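PDB 6YP4: adenylate cyclase from Hippeastrum hybrid cultivar, which hydrolyses inorganic triphosphate as its dominant activity, despite its naming as an adenylyl cyclase, and belongs to the CYTH family of metal-dependent phosphate-processing enzymes. Local coordinates for residues I5-P10 with G175-F180; L17-L22 with A138-V143. All coordinates share one frame; numbering follows the deposited sequence.

Interaction 1 of 2, residues I5-P10 with G175-F180; sequences IKLRLP and GLLEGF. With GCP (phosphomethylphosphonic acid guanylate ester), chain B; EDO (1,2-ethanediol), chain H.
In the CYTH fold of this enzyme, strand 2-9 packs its outer face, through Ile5 and Leu7, on Leu177 of helix 170-183. The contact is small, 141 Å² in all, and its close contacts are all between apolar side chains. No hydrogen bond joins the two segments. Leu7 makes the closest approach: its CD1 methyl lies 3.7 Å from Leu177 CG and equally near Leu177 CD2. Ile5 adds a looser touch, CG2 to Leu177 CD2 at 4.2 Å. With chi1 at -171°, the Leu177 branch swings opposite the backbone N and reaches the strand. There CD2 meets both Leu7 and Ile5. The Leu177 side chain runs past those of Ile5 and Leu7 in the opposite direction, so the groups lie alongside one another. Residues alternate across the strand, as in the antiparallel tunnel wall of CYTH proteins. Ile5 and Leu7 turn toward the helix. Lys6 leaves the strand away from the helix, and its chain, extended beyond CG, ends in the ligand pocket. There NZ reaches O1G of the bound nucleotide analogue through a weak hydrogen bond of 3.0 Å. The ligand is also hydrogen-bonded to Arg52, Arg54, Lys67 and Arg137, consistent with a basic site for a polyphosphate. Glu178 sits at the margin of the contact, and its carboxylate is held by the hydroxyls of Tyr188 and Tyr190. Past the helix contact, an ethanediol, probably from the crystallisation liquor, gives a hydrogen bond from O2 to Arg8 O (3.1 Å). Its O1 lies over one face of the Arg8 guanidinium.

Interaction 2 of 2, residues L17-L22 with A138-V143; sequences LLSDAL and AVYRWV. With GCP (phosphomethylphosphonic acid guanylate ester), chain C.
Leu22 meets Tyr140 with the two side chains crossing at about a right angle. Leu22 CB sits over one face of the phenol ring, 3.8 Å from its centroid and 19° off the normal, a CH-pi contact. Over the same face, Leu22 CD1 lies toward the opposite rim from CB, 4.0 Å from Tyr140 CD1. The Leu22 carbonyl O is 3.3 Å from Tyr140 CD2. Tyr140 CG is anti to its own carbonyl carbon (chi1 -55°), and the ring extends from the strand toward the helix. Its hydroxyl ends near Ser19, but OH and Ser19 OG are 3.9 Å apart. One water, in the ring plane, links Tyr140 OH (2.9 Å) to Ser19 O, to which it donates (2.6 Å), and bonds only weakly to Ser19 OG. The second joins Tyr140 OH to Ser19 OG, 2.8 Å from each. A leucine in place of Tyr140 would probably leave both waters without their phenol partner and deprive Leu22 CB of its aromatic face. At the strand end, Arg141 forms a salt bridge with Glu83 of the second subunit. The contact is helix-on-sheet packing: helix 12-22 rests on strand 127-141 of the antiparallel sheet of the CYTH fold.

From the N terminus, strand 2-9 leads directly into helix 12-22, so the first segments of both interactions are neighbours in the chain. Interaction 2 closes the inner loop when strand 127-141 returns to the helix. Interaction 1 closes the outer loop later, when helix 170-183 comes back to strand 2-9. Interaction 2 is thus nested within interaction 1. Their centres lie 12 Å apart, and both reach the same antiparallel sheet. Phe180 joins them: its ring meets Trp142 edge-to-face, and its CE2 is 3.7 Å from Leu22 CD2. Leu9 likewise packs on Leu18. Helices 12-22 and 170-183 are thereby tied to each other as well as to the sheet.

Interaction 1 of 2, residues I5-P10 with G175-F180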
loop_
_atom_site.group_PDB
_atom_site.type_symbol
_atom_site.label_atom_id
_atom_site.label_comp_id
_atom_site.label_asym_id
_atom_site.label_seq_id
_atom_site.Cartn_x
_atom_site.Cartn_y
_atom_site.Cartn_z
ATOM N N ILE A 5 -9.133 11.648 3.620
ATOM C CA ILE A 5 -9.891 12.083 4.787
ATOM C C ILE A 5 -8.905 12.116 5.946
ATOM O O ILE A 5 -8.046 11.235 6.053
ATOM C CB ILE A 5 -11.068 11.127 5.067
ATOM C CG1 ILE A 5 -11.949 10.974 3.817
ATOM C CG2 ILE A 5 -11.874 11.580 6.262
ATOM C CD1 ILE A 5 -12.476 12.259 3.303
ATOM N N LYS A 6 -8.978 13.140 6.800
ATOM C CA LYS A 6 -8.020 13.267 7.899
ATOM C C LYS A 6 -8.750 13.743 9.147
ATOM O O LYS A 6 -9.206 14.891 9.206
ATOM C CB LYS A 6 -6.876 14.215 7.531
ATOM C CG LYS A 6 -5.949 13.674 6.448
ATOM C CD LYS A 6 -4.732 14.558 6.242
ATOM C CE LYS A 6 -3.794 13.975 5.201
ATOM N NZ LYS A 6 -2.594 14.843 5.030
ATOM N N LEU A 7 -8.856 12.863 10.141
ATOM C CA LEU A 7 -9.519 13.150 11.410
ATOM C C LEU A 7 -8.507 13.055 12.543
ATOM O O LEU A 7 -7.631 12.189 12.529
ATOM C CB LEU A 7 -10.656 12.168 11.663
ATOM C CG LEU A 7 -11.583 11.861 10.485
ATOM C CD1 LEU A 7 -12.490 10.692 10.838
ATOM C CD2 LEU A 7 -12.418 13.084 10.110
ATOM N N ARG A 8 -8.623 13.932 13.535
ATOM C CA ARG A 8 -7.691 13.932 14.656
ATOM C C ARG A 8 -8.366 13.339 15.890
ATOM O O ARG A 8 -9.508 13.681 16.196
ATOM C CB ARG A 8 -7.195 15.352 14.939
ATOM C CG ARG A 8 -6.196 15.445 16.084
ATOM C CD ARG A 8 -5.700 16.871 16.261
ATOM N NE ARG A 8 -4.783 16.974 17.389
ATOM C CZ ARG A 8 -4.433 18.121 17.963
ATOM N NH1 ARG A 8 -4.922 19.278 17.515
ATOM N NH2 ARG A 8 -3.596 18.110 18.990
ATOM N N LEU A 9 -7.650 12.432 16.603
ATOM C CA LEU A 9 -8.141 11.960 17.894
ATOM C C LEU A 9 -7.547 12.801 19.032
ATOM O O LEU A 9 -6.370 13.189 18.974
ATOM C CB LEU A 9 -7.789 10.491 18.111
ATOM C CG LEU A 9 -8.014 9.606 16.881
ATOM C CD1 LEU A 9 -7.659 8.187 17.205
ATOM C CD2 LEU A 9 -9.460 9.682 16.465
ATOM N N PRO A 10 -8.320 13.044 20.100
ATOM C CA PRO A 10 -7.852 13.970 21.160
ATOM C C PRO A 10 -6.824 13.409 22.135
ATOM O O PRO A 10 -6.171 14.204 22.826
ATOM C CB PRO A 10 -9.148 14.325 21.923
ATOM C CG PRO A 10 -10.111 13.205 21.600
ATOM C CD PRO A 10 -9.765 12.753 20.198
ATOM N N GLY A 175 -18.426 10.302 5.399
ATOM C CA GLY A 175 -19.649 9.942 6.104
ATOM C C GLY A 175 -19.572 8.566 6.739
ATOM O O GLY A 175 -19.918 8.385 7.909
ATOM N N LEU A 176 -19.110 7.575 5.975
ATOM C CA LEU A 176 -18.870 6.246 6.533
ATOM C C LEU A 176 -17.950 6.300 7.754
ATOM O O LEU A 176 -18.228 5.687 8.791
ATOM C CB LEU A 176 -18.258 5.346 5.459
ATOM C CG LEU A 176 -19.138 4.967 4.268
ATOM C CD1 LEU A 176 -18.372 4.091 3.317
ATOM C CD2 LEU A 176 -20.409 4.269 4.692
ATOM N N LEU A 177 -16.815 6.990 7.628
ATOM C CA LEU A 177 -15.822 6.984 8.695
ATOM C C LEU A 177 -16.346 7.708 9.931
ATOM O O LEU A 177 -16.214 7.213 11.057
ATOM C CB LEU A 177 -14.513 7.613 8.194
ATOM C CG LEU A 177 -13.269 7.525 9.089
ATOM C CD1 LEU A 177 -13.076 6.132 9.685
ATOM C CD2 LEU A 177 -12.005 7.970 8.362
ATOM N N GLU A 178 -16.957 8.877 9.744
ATOM C CA GLU A 178 -17.561 9.565 10.881
ATOM C C GLU A 178 -18.632 8.706 11.548
ATOM O O GLU A 178 -18.702 8.638 12.782
ATOM C CB GLU A 178 -18.140 10.911 10.443
ATOM C CG GLU A 178 -17.107 11.911 9.908
ATOM C CD GLU A 178 -17.618 13.353 9.930
ATOM O OE1 GLU A 178 -17.752 13.958 8.847
ATOM O OE2 GLU A 178 -17.850 13.875 11.039
ATOM N N GLY A 179 -19.475 8.042 10.750
ATOM C CA GLY A 179 -20.514 7.191 11.315
ATOM C C GLY A 179 -19.965 6.058 12.166
ATOM O O GLY A 179 -20.562 5.690 13.175
ATOM N N PHE A 180 -18.818 5.495 11.774
ATOM C CA PHE A 180 -18.212 4.405 12.543
ATOM C C PHE A 180 -17.613 4.924 13.843
ATOM O O PHE A 180 -17.725 4.277 14.891
ATOM C CB PHE A 180 -17.151 3.706 11.684
ATOM C CG PHE A 180 -16.315 2.667 12.408
ATOM C CD1 PHE A 180 -16.720 1.336 12.453
ATOM C CD2 PHE A 180 -15.085 3.009 12.971
ATOM C CE1 PHE A 180 -15.929 0.365 13.083
ATOM C CE2 PHE A 180 -14.284 2.047 13.608
ATOM C CZ PHE A 180 -14.709 0.718 13.658
HETATM P PG GCP B . -0.040 12.238 5.989
HETATM O O1G GCP B . -1.331 12.663 6.622
HETATM O O2G GCP B . 0.889 11.643 7.024
HETATM O O3G GCP B . 0.613 13.426 5.327
HETATM C C3B GCP B . -0.420 10.966 4.734
HETATM P PB GCP B . 1.158 10.490 3.885
HETATM O O1B GCP B . 2.049 11.671 3.632
HETATM O O2B GCP B . 1.870 9.400 4.648
HETATM O O3A GCP B . 0.688 9.886 2.430
HETATM P PA GCP B . 1.772 9.055 1.516
HETATM O O1A GCP B . 1.582 9.523 0.084
HETATM O O2A GCP B . 3.159 9.422 2.001
HETATM O "O5'" GCP B . 1.530 7.394 1.699
HETATM C "C5'" GCP B . 0.350 6.944 2.350
HETATM C "C4'" GCP B . -0.946 7.273 1.493
HETATM O "O4'" GCP B . -0.810 6.931 -0.023
HETATM C "C3'" GCP B . -1.915 6.553 1.911
HETATM O "O3'" GCP B . -3.124 7.349 1.993
HETATM C "C2'" GCP B . -2.058 5.248 0.868
HETATM O "O2'" GCP B . -3.465 4.892 0.597
HETATM C "C1'" GCP B . -1.409 5.495 -0.203
HETATM N N9 GCP B . -0.303 4.471 -0.380
HETATM C C8 GCP B . 0.942 4.737 0.032
HETATM N N7 GCP B . 1.726 3.676 -0.237
HETATM C C5 GCP B . 0.957 2.743 -0.820
HETATM C C6 GCP B . 1.241 1.468 -1.302
HETATM O O6 GCP B . 2.343 1.036 -1.227
HETATM N N1 GCP B . 0.274 0.730 -1.849
HETATM C C2 GCP B . -0.990 1.226 -1.935
HETATM N N2 GCP B . -1.965 0.329 -2.552
HETATM N N3 GCP B . -1.270 2.472 -1.463
HETATM C C4 GCP B . -0.294 3.229 -0.907
HETATM C C1 EDO H . -8.789 17.927 18.881
HETATM O O1 EDO H . -7.598 17.486 19.550
HETATM C C2 EDO H . -9.193 16.890 17.848
HETATM O O2 EDO H . -9.608 15.688 18.508
#

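Interaction 2 of 2, residues L17-L22 with A138-V143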
loop_
_atom_site.group_PDB
_atom_site.type_symbol
_atom_site.label_atom_id
_atom_site.label_comp_id
_atom_site.label_asym_id
_atom_site.label_seq_id
_atom_site.Cartn_x
_atom_site.Cartn_y
_atom_site.Cartn_z
ATOM N N LEU A 17 -8.841 2.978 22.251
ATOM C CA LEU A 17 -10.131 2.337 22.001
ATOM C C LEU A 17 -10.412 2.206 20.497
ATOM O O LEU A 17 -10.972 1.196 20.055
ATOM C CB LEU A 17 -11.246 3.090 22.722
ATOM C CG LEU A 17 -11.240 2.983 24.251
ATOM C CD1 LEU A 17 -12.308 3.859 24.886
ATOM C CD2 LEU A 17 -11.399 1.561 24.719
ATOM N N LEU A 18 -9.994 3.178 19.677
ATOM C CA LEU A 18 -10.149 2.988 18.227
ATOM C C LEU A 18 -9.264 1.854 17.715
ATOM O O LEU A 18 -9.681 1.069 16.843
ATOM C CB LEU A 18 -9.838 4.285 17.485
ATOM C CG LEU A 18 -9.969 4.262 15.960
ATOM C CD1 LEU A 18 -11.292 3.713 15.527
ATOM C CD2 LEU A 18 -9.783 5.653 15.405
ATOM N N SER A 19 -8.038 1.762 18.242
ATOM C CA SER A 19 -7.130 0.687 17.862
ATOM C C SER A 19 -7.764 -0.677 18.121
ATOM O O SER A 19 -7.721 -1.572 17.262
ATOM C CB SER A 19 -5.808 0.858 18.620
ATOM O OG SER A 19 -4.892 -0.193 18.352
ATOM N N ASP A 20 -8.393 -0.835 19.296
ATOM C CA ASP A 20 -9.103 -2.067 19.637
ATOM C C ASP A 20 -10.287 -2.296 18.717
ATOM O O ASP A 20 -10.555 -3.435 18.318
ATOM C CB ASP A 20 -9.601 -2.023 21.089
ATOM C CG ASP A 20 -8.478 -2.002 22.090
ATOM O OD1 ASP A 20 -7.388 -2.530 21.772
ATOM O OD2 ASP A 20 -8.686 -1.459 23.202
ATOM N N ALA A 21 -11.033 -1.228 18.395
ATOM C CA ALA A 21 -12.203 -1.378 17.529
ATOM C C ALA A 21 -11.831 -1.853 16.130
ATOM O O ALA A 21 -12.619 -2.561 15.496
ATOM C CB ALA A 21 -12.980 -0.063 17.443
ATOM N N LEU A 22 -10.641 -1.494 15.635
ATOM C CA LEU A 22 -10.227 -1.846 14.280
ATOM C C LEU A 22 -9.363 -3.096 14.206
ATOM O O LEU A 22 -9.061 -3.547 13.090
ATOM C CB LEU A 22 -9.455 -0.689 13.625
ATOM C CG LEU A 22 -10.209 0.616 13.344
ATOM C CD1 LEU A 22 -9.235 1.717 12.964
ATOM C CD2 LEU A 22 -11.264 0.440 12.262
ATOM N N ALA A 138 -0.344 2.220 11.983
ATOM C CA ALA A 138 -1.059 0.956 11.938
ATOM C C ALA A 138 -2.047 1.017 10.781
ATOM O O ALA A 138 -2.808 1.984 10.671
ATOM C CB ALA A 138 -1.781 0.702 13.273
ATOM N N VAL A 139 -2.010 0.010 9.903
ATOM C CA VAL A 139 -2.772 0.011 8.656
ATOM C C VAL A 139 -3.861 -1.044 8.741
ATOM O O VAL A 139 -3.619 -2.160 9.211
ATOM C CB VAL A 139 -1.877 -0.261 7.427
ATOM C CG1 VAL A 139 -2.659 -0.076 6.116
ATOM C CG2 VAL A 139 -0.646 0.615 7.459
ATOM N N TYR A 140 -5.052 -0.698 8.238
ATOM C CA TYR A 140 -6.238 -1.543 8.297
ATOM C C TYR A 140 -6.909 -1.566 6.933
ATOM O O TYR A 140 -7.031 -0.524 6.280
ATOM C CB TYR A 140 -7.240 -1.021 9.365
ATOM C CG TYR A 140 -6.611 -0.876 10.730
ATOM C CD1 TYR A 140 -5.947 0.291 11.101
ATOM C CD2 TYR A 140 -6.632 -1.936 11.630
ATOM C CE1 TYR A 140 -5.347 0.400 12.342
ATOM C CE2 TYR A 140 -6.029 -1.846 12.858
ATOM C CZ TYR A 140 -5.407 -0.669 13.219
ATOM O OH TYR A 140 -4.801 -0.603 14.441
ATOM N N ARG A 141 -7.354 -2.752 6.505
ATOM C CA ARG A 141 -8.253 -2.885 5.358
ATOM C C ARG A 141 -9.679 -3.029 5.889
ATOM O O ARG A 141 -10.014 -4.038 6.524
ATOM C CB ARG A 141 -7.868 -4.075 4.479
ATOM C CG ARG A 141 -8.823 -4.269 3.327
ATOM C CD ARG A 141 -8.326 -5.329 2.315
ATOM N NE ARG A 141 -7.043 -4.986 1.710
ATOM C CZ ARG A 141 -5.896 -5.585 2.020
ATOM N NH1 ARG A 141 -5.889 -6.556 2.918
ATOM N NH2 ARG A 141 -4.762 -5.222 1.438
ATOM N N TRP A 142 -10.521 -2.022 5.624
ATOM C CA TRP A 142 -11.848 -1.870 6.212
ATOM C C TRP A 142 -12.928 -2.215 5.170
ATOM O O TRP A 142 -12.643 -2.904 4.174
ATOM C CB TRP A 142 -11.961 -0.442 6.770
ATOM C CG TRP A 142 -13.139 -0.247 7.654
ATOM C CD1 TRP A 142 -13.603 -1.117 8.588
ATOM C CD2 TRP A 142 -14.038 0.871 7.661
ATOM N NE1 TRP A 142 -14.726 -0.607 9.190
ATOM C CE2 TRP A 142 -15.015 0.612 8.636
ATOM C CE3 TRP A 142 -14.104 2.070 6.943
ATOM C CZ2 TRP A 142 -16.050 1.510 8.921
ATOM C CZ3 TRP A 142 -15.142 2.958 7.222
ATOM C CH2 TRP A 142 -16.096 2.670 8.202
ATOM N N VAL A 143 -14.167 -1.744 5.398
ATOM C CA VAL A 143 -15.258 -2.037 4.466
ATOM C C VAL A 143 -14.913 -1.538 3.053
ATOM O O VAL A 143 -14.220 -0.528 2.866
ATOM C CB VAL A 143 -16.599 -1.447 4.944
ATOM C CG1 VAL A 143 -16.889 -1.852 6.388
ATOM C CG2 VAL A 143 -16.626 0.067 4.796
HETATM P PG GCP C . -4.111 -10.623 -7.476
HETATM O O1G GCP C . -4.741 -10.301 -8.798
HETATM O O2G GCP C . -2.646 -10.959 -7.654
HETATM O O3G GCP C . -4.836 -11.783 -6.840
HETATM C C3B GCP C . -4.254 -9.148 -6.409
HETATM P PB GCP C . -3.552 -9.558 -4.743
HETATM O O1B GCP C . -3.909 -10.947 -4.299
HETATM O O2B GCP C . -2.061 -9.326 -4.717
HETATM O O3A GCP C . -4.263 -8.495 -3.711
HETATM P PA GCP C . -3.660 -8.320 -2.192
HETATM O O1A GCP C . -4.853 -8.250 -1.256
HETATM O O2A GCP C . -2.831 -9.549 -1.883
HETATM O "O5'" GCP C . -2.683 -6.945 -2.112
HETATM C "C5'" GCP C . -2.710 -6.025 -3.195
HETATM C "C4'" GCP C . -4.119 -5.302 -3.308
HETATM O "O4'" GCP C . -4.683 -4.793 -1.946
HETATM C "C3'" GCP C . -3.993 -4.255 -4.028
HETATM O "O3'" GCP C . -5.111 -4.145 -4.944
HETATM C "C2'" GCP C . -3.864 -2.944 -2.990
HETATM O "O2'" GCP C . -4.590 -1.757 -3.484
HETATM C "C1'" GCP C . -4.248 -3.294 -1.824
HETATM N N9 GCP C . -3.102 -3.146 -0.841
HETATM C C8 GCP C . -2.332 -4.196 -0.530
HETATM N N7 GCP C . -1.397 -3.804 0.355
HETATM C C5 GCP C . -1.589 -2.497 0.594
HETATM C C6 GCP C . -0.923 -1.591 1.416
HETATM O O6 GCP C . 0.002 -1.949 2.067
HETATM N N1 GCP C . -1.325 -0.321 1.472
HETATM C C2 GCP C . -2.386 0.088 0.725
HETATM N N2 GCP C . -2.735 1.499 0.867
HETATM N N3 GCP C . -3.037 -0.796 -0.080
HETATM C C4 GCP C . -2.637 -2.089 -0.143
HETATM O O HOH W 1 -5.647 -2.714 16.249
HETATM O O HOH W 2 -2.961 0.222 16.321
#